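Extracellular solute-binding protein, family 1 (Trichodesmium erythraeum IMS101, PDB 6G7N) binds ferric iron and probably hands it to an ABC transporter for uptake, as periplasmic-type iron-binding proteins do. Local coordinates at residues G1-T13 and E46-V58. Sequence-based numbering, arbitrary orientation. Where two conformers were deposited one is given.
Sequences GAINLYSSRHYDT and EGANSPADVFMTV. With DAL (D-alanine), chain C.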
loop_
_atom_site.group_PDB
_atom_site.type_symbol
_atom_site.label_atom_id
_atom_site.label_comp_id
_atom_site.label_asym_id
_atom_site.label_seq_id
_atom_site.Cartn_x
_atom_site.Cartn_y
_atom_site.Cartn_z
ATOM N N GLY A 1 -30.480 -8.263 5.290
ATOM C CA GLY A 1 -30.191 -8.396 3.837
ATOM C C GLY A 1 -29.142 -7.454 3.257
ATOM O O GLY A 1 -29.116 -7.225 2.043
ATOM N N ALA A 2 -28.284 -6.913 4.110
ATOM C CA ALA A 2 -27.249 -5.994 3.678
ATOM C C ALA A 2 -26.046 -6.071 4.573
ATOM O O ALA A 2 -26.113 -6.537 5.720
ATOM C CB ALA A 2 -27.789 -4.571 3.653
ATOM N N ILE A 3 -24.945 -5.553 4.056
ATOM C CA ILE A 3 -23.785 -5.245 4.873
ATOM C C ILE A 3 -23.431 -3.764 4.732
ATOM O O ILE A 3 -23.635 -3.170 3.672
ATOM C CB ILE A 3 -22.574 -6.115 4.528
ATOM C CG1 ILE A 3 -22.162 -5.945 3.060
ATOM C CG2 ILE A 3 -22.883 -7.564 4.837
ATOM C CD1 ILE A 3 -20.807 -6.520 2.774
ATOM N N ASN A 4 -22.851 -3.208 5.785
ATOM C CA ASN A 4 -22.374 -1.835 5.787
ATOM C C ASN A 4 -20.857 -1.833 5.664
ATOM O O ASN A 4 -20.152 -2.236 6.597
ATOM C CB ASN A 4 -22.839 -1.142 7.059
ATOM C CG ASN A 4 -24.343 -1.112 7.168
ATOM O OD1 ASN A 4 -25.018 -0.723 6.225
ATOM N ND2 ASN A 4 -24.869 -1.549 8.308
ATOM N N LEU A 5 -20.396 -1.377 4.498
ATOM C CA LEU A 5 -18.973 -1.292 4.164
ATOM C C LEU A 5 -18.476 0.120 4.416
ATOM O O LEU A 5 -18.904 1.051 3.725
ATOM C CB LEU A 5 -18.808 -1.650 2.698
ATOM C CG LEU A 5 -17.409 -1.474 2.101
ATOM C CD1 LEU A 5 -16.318 -2.255 2.829
ATOM C CD2 LEU A 5 -17.389 -1.786 0.602
ATOM N N TYR A 6 -17.603 0.273 5.415
ATOM C CA TYR A 6 -16.929 1.564 5.703
ATOM C C TYR A 6 -15.561 1.474 5.026
ATOM O O TYR A 6 -14.717 0.678 5.414
ATOM C CB TYR A 6 -16.742 1.754 7.200
ATOM C CG TYR A 6 -17.941 2.237 7.992
ATOM C CD1 TYR A 6 -19.219 1.732 7.783
ATOM C CD2 TYR A 6 -17.759 3.147 9.024
ATOM C CE1 TYR A 6 -20.294 2.161 8.554
ATOM C CE2 TYR A 6 -18.809 3.562 9.816
ATOM C CZ TYR A 6 -20.080 3.077 9.584
ATOM O OH TYR A 6 -21.119 3.495 10.395
ATOM N N SER A 7 -15.345 2.264 3.977
ATOM C CA SER A 7 -14.126 2.139 3.172
ATOM C C SER A 7 -13.556 3.484 2.768
ATOM O O SER A 7 -14.289 4.392 2.369
ATOM C CB SER A 7 -14.396 1.337 1.907
ATOM O OG SER A 7 -13.217 1.229 1.131
ATOM N N SER A 8 -12.229 3.572 2.827
ATOM C CA SER A 8 -11.491 4.682 2.210
ATOM C C SER A 8 -10.930 4.361 0.812
ATOM O O SER A 8 -10.235 5.181 0.205
ATOM C CB SER A 8 -10.356 5.117 3.144
ATOM O OG SER A 8 -9.366 4.110 3.253
ATOM N N ARG A 9 -11.200 3.145 0.339
ATOM C CA ARG A 9 -10.514 2.517 -0.818
ATOM C C ARG A 9 -11.457 2.261 -2.001
ATOM O O ARG A 9 -11.073 1.639 -2.998
ATOM C CB ARG A 9 -9.836 1.213 -0.299
ATOM C CG ARG A 9 -9.142 0.252 -1.296
ATOM C CD ARG A 9 -8.101 0.875 -2.214
ATOM N NE ARG A 9 -7.517 -0.118 -3.113
ATOM C CZ ARG A 9 -8.138 -0.597 -4.185
ATOM N NH1 ARG A 9 -9.331 -0.158 -4.538
ATOM N NH2 ARG A 9 -7.539 -1.534 -4.920
ATOM N N HIS A 10 -12.675 2.793 -1.929
ATOM C CA HIS A 10 -13.636 2.597 -3.008
ATOM C C HIS A 10 -13.230 3.413 -4.245
ATOM O O HIS A 10 -12.940 4.603 -4.156
ATOM C CB HIS A 10 -15.049 3.028 -2.546
ATOM C CG HIS A 10 -16.066 3.060 -3.641
ATOM N ND1 HIS A 10 -16.765 1.945 -4.054
ATOM C CD2 HIS A 10 -16.477 4.091 -4.414
ATOM C CE1 HIS A 10 -17.584 2.307 -5.033
ATOM N NE2 HIS A 10 -17.417 3.599 -5.275
ATOM N N TYR A 11 -13.289 2.767 -5.405
ATOM C CA TYR A 11 -13.266 3.413 -6.728
ATOM C C TYR A 11 -14.574 3.084 -7.437
ATOM O O TYR A 11 -15.197 2.064 -7.153
ATOM C CB TYR A 11 -12.048 2.972 -7.541
ATOM C CG TYR A 11 -10.785 3.552 -6.986
ATOM C CD1 TYR A 11 -10.395 4.854 -7.274
ATOM C CD2 TYR A 11 -10.009 2.838 -6.078
ATOM C CE1 TYR A 11 -9.234 5.385 -6.713
ATOM C CE2 TYR A 11 -8.868 3.362 -5.511
ATOM C CZ TYR A 11 -8.472 4.628 -5.834
ATOM O OH TYR A 11 -7.324 5.148 -5.263
ATOM N N ASP A 12 -15.002 3.927 -8.384
ATOM C CA ASP A 12 -16.293 3.756 -9.084
ATOM C C ASP A 12 -16.472 2.380 -9.702
ATOM O O ASP A 12 -17.569 1.810 -9.703
ATOM C CB ASP A 12 -16.426 4.825 -10.192
ATOM C CG ASP A 12 -17.858 4.976 -10.715
ATOM O OD1 ASP A 12 -18.787 4.968 -9.890
ATOM O OD2 ASP A 12 -18.054 5.129 -11.941
ATOM N N THR A 13 -15.384 1.861 -10.257
ATOM C CA THR A 13 -15.402 0.559 -10.880
ATOM C C THR A 13 -15.722 -0.581 -9.878
ATOM O O THR A 13 -16.164 -1.655 -10.306
ATOM C CB THR A 13 -14.070 0.300 -11.605
ATOM O OG1 THR A 13 -12.987 0.585 -10.717
ATOM C CG2 THR A 13 -13.927 1.171 -12.856
ATOM N N GLU A 46 -18.559 5.412 17.502
ATOM C CA GLU A 46 -19.878 4.768 17.400
ATOM C C GLU A 46 -19.973 3.565 18.356
ATOM O O GLU A 46 -21.061 3.201 18.797
ATOM C CB GLU A 46 -20.213 4.366 15.937
ATOM C CG GLU A 46 -20.486 5.522 14.958
ATOM C CD GLU A 46 -20.579 5.107 13.482
ATOM O OE1 GLU A 46 -20.295 3.932 13.158
ATOM O OE2 GLU A 46 -20.944 5.971 12.627
ATOM N N GLY A 47 -18.831 2.932 18.647
ATOM C CA GLY A 47 -18.746 1.868 19.645
ATOM C C GLY A 47 -19.675 0.708 19.367
ATOM O O GLY A 47 -19.846 0.269 18.212
ATOM N N ALA A 48 -20.315 0.227 20.427
ATOM C CA ALA A 48 -21.270 -0.864 20.305
ATOM C C ALA A 48 -22.507 -0.496 19.464
ATOM O O ALA A 48 -23.249 -1.378 19.043
ATOM C CB ALA A 48 -21.704 -1.326 21.686
ATOM N N ASN A 49 -22.731 0.798 19.219
ATOM C CA ASN A 49 -23.845 1.234 18.365
ATOM C C ASN A 49 -23.466 1.335 16.892
ATOM O O ASN A 49 -24.319 1.658 16.069
ATOM C CB ASN A 49 -24.438 2.568 18.865
ATOM C CG ASN A 49 -24.946 2.479 20.290
ATOM O OD1 ASN A 49 -25.774 1.629 20.604
ATOM N ND2 ASN A 49 -24.404 3.310 21.167
ATOM N N SER A 50 -22.223 1.023 16.524
ATOM C CA SER A 50 -21.835 1.173 15.119
ATOM C C SER A 50 -22.549 0.168 14.197
ATOM O O SER A 50 -22.560 -1.040 14.480
ATOM C CB SER A 50 -20.342 0.980 14.928
ATOM O OG SER A 50 -19.998 1.246 13.572
ATOM N N PRO A 51 -23.091 0.644 13.065
ATOM C CA PRO A 51 -23.628 -0.300 12.076
ATOM C C PRO A 51 -22.553 -0.939 11.187
ATOM O O PRO A 51 -22.886 -1.805 10.395
ATOM C CB PRO A 51 -24.560 0.559 11.210
ATOM C CG PRO A 51 -24.085 1.958 11.406
ATOM C CD PRO A 51 -23.368 2.053 12.718
ATOM N N ALA A 52 -21.297 -0.525 11.304
ATOM C CA ALA A 52 -20.275 -1.013 10.382
ATOM C C ALA A 52 -20.113 -2.530 10.468
ATOM O O ALA A 52 -20.004 -3.113 11.548
ATOM C CB ALA A 52 -18.943 -0.320 10.645
ATOM N N ASP A 53 -20.057 -3.164 9.295
ATOM C CA ASP A 53 -19.807 -4.609 9.176
ATOM C C ASP A 53 -18.390 -4.921 8.711
ATOM O O ASP A 53 -17.748 -5.844 9.209
ATOM C CB ASP A 53 -20.777 -5.248 8.182
ATOM C CG ASP A 53 -22.188 -5.356 8.722
ATOM O OD1 ASP A 53 -22.354 -6.021 9.782
ATOM O OD2 ASP A 53 -23.125 -4.828 8.071
ATOM N N VAL A 54 -17.943 -4.202 7.685
ATOM C CA VAL A 54 -16.602 -4.384 7.088
ATOM C C VAL A 54 -15.919 -3.032 7.058
ATOM O O VAL A 54 -16.548 -2.020 6.707
ATOM C CB VAL A 54 -16.706 -4.950 5.661
ATOM C CG1 VAL A 54 -15.337 -5.038 4.999
ATOM C CG2 VAL A 54 -17.381 -6.303 5.669
ATOM N N PHE A 55 -14.638 -3.014 7.412
ATOM C CA PHE A 55 -13.781 -1.810 7.316
ATOM C C PHE A 55 -12.697 -2.138 6.283
ATOM O O PHE A 55 -12.028 -3.159 6.393
ATOM C CB PHE A 55 -13.155 -1.475 8.682
ATOM C CG PHE A 55 -12.079 -0.431 8.604
ATOM C CD1 PHE A 55 -12.380 0.871 8.226
ATOM C CD2 PHE A 55 -10.737 -0.753 8.836
ATOM C CE1 PHE A 55 -11.401 1.823 8.109
ATOM C CE2 PHE A 55 -9.764 0.226 8.755
ATOM C CZ PHE A 55 -10.098 1.509 8.392
ATOM N N MET A 56 -12.526 -1.237 5.312
ATOM C CA MET A 56 -11.453 -1.356 4.322
ATOM C C MET A 56 -10.669 -0.067 4.197
ATOM O O MET A 56 -11.233 1.041 4.238
ATOM C CB MET A 56 -11.982 -1.741 2.945
ATOM C CG MET A 56 -12.583 -3.116 2.910
ATOM S SD MET A 56 -13.054 -3.729 1.301
ATOM C CE MET A 56 -11.459 -4.209 0.682
ATOM N N THR A 57 -9.358 -0.205 4.000
ATOM C CA THR A 57 -8.479 0.950 3.842
ATOM C C THR A 57 -7.216 0.513 3.148
ATOM O O THR A 57 -7.101 -0.626 2.711
ATOM C CB THR A 57 -8.240 1.653 5.195
ATOM O OG1 THR A 57 -7.672 2.950 4.994
ATOM C CG2 THR A 57 -7.313 0.849 6.116
ATOM N N VAL A 58 -6.263 1.440 2.998
ATOM C CA VAL A 58 -4.937 1.099 2.471
ATOM C C VAL A 58 -3.869 1.234 3.539
ATOM O O VAL A 58 -3.957 2.092 4.438
ATOM C CB VAL A 58 -4.504 1.850 1.182
ATOM C CG1 VAL A 58 -5.641 1.857 0.178
ATOM C CG2 VAL A 58 -4.062 3.268 1.464
HETATM N N DAL C . -3.958 6.827 -2.090
HETATM C CA DAL C . -5.171 6.122 -2.624
HETATM C CB DAL C . -6.371 6.375 -1.726
HETATM C C DAL C . -4.951 4.662 -2.849
HETATM O O DAL C . -3.780 4.253 -2.711
HETATM O OXT DAL C . -5.946 3.953 -3.160
HETATM O O HOH W 1 -25.795 -5.210 8.339
#
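Strands 2-7 and 54-58 lie side by side and parallel in the sheet of one lobe of this periplasmic-binding-protein fold, their C-terminal ends running into the ligand cleft. Tyr-6 N to Val-54 O (2.8 Å) and Met-56 N to Tyr-6 O (2.9 Å) are the central rungs, and Ser-8 N reaches Met-56 O. At the start of the ladder Asn-4 O takes two bonds, from Asp-53 N and Val-54 N, while Asn-4 N gives a 2.8 Å bond to the anti lone pair of Asp-53 OD2. Asn-4 ND2 also holds Pro-51 O, approaching from above the carbonyl plane. On the face carrying Leu-5, its CD1 lies 3.7 Å from Val-54 CG1 and about as close to Met-56 CG; helix 245-255 packs against Val-54 and Met-56. On the other face, CG of Tyr-6 stands anti to its carbonyl carbon (chi1 -80°), which lays the ring over Ala-52, whose CB sits 3.5 Å from the ring centroid in a CH-pi contact. Tyr-6 OH then donates to the syn lone pair of Glu-46 OE1; Ser-50 OG donates to the same oxygen from nearly in line with its C-O bond. A leucine in place of Tyr-6 would probably leave Glu-46 with one donor fewer on OE1 and Ala-52 without its aromatic cover. At the cleft, Val-58 CG1 meets Arg-9 CD beside the bound D-alanine, and Thr-57 OG1 donates to Ser-8 OG at 2.7 Å.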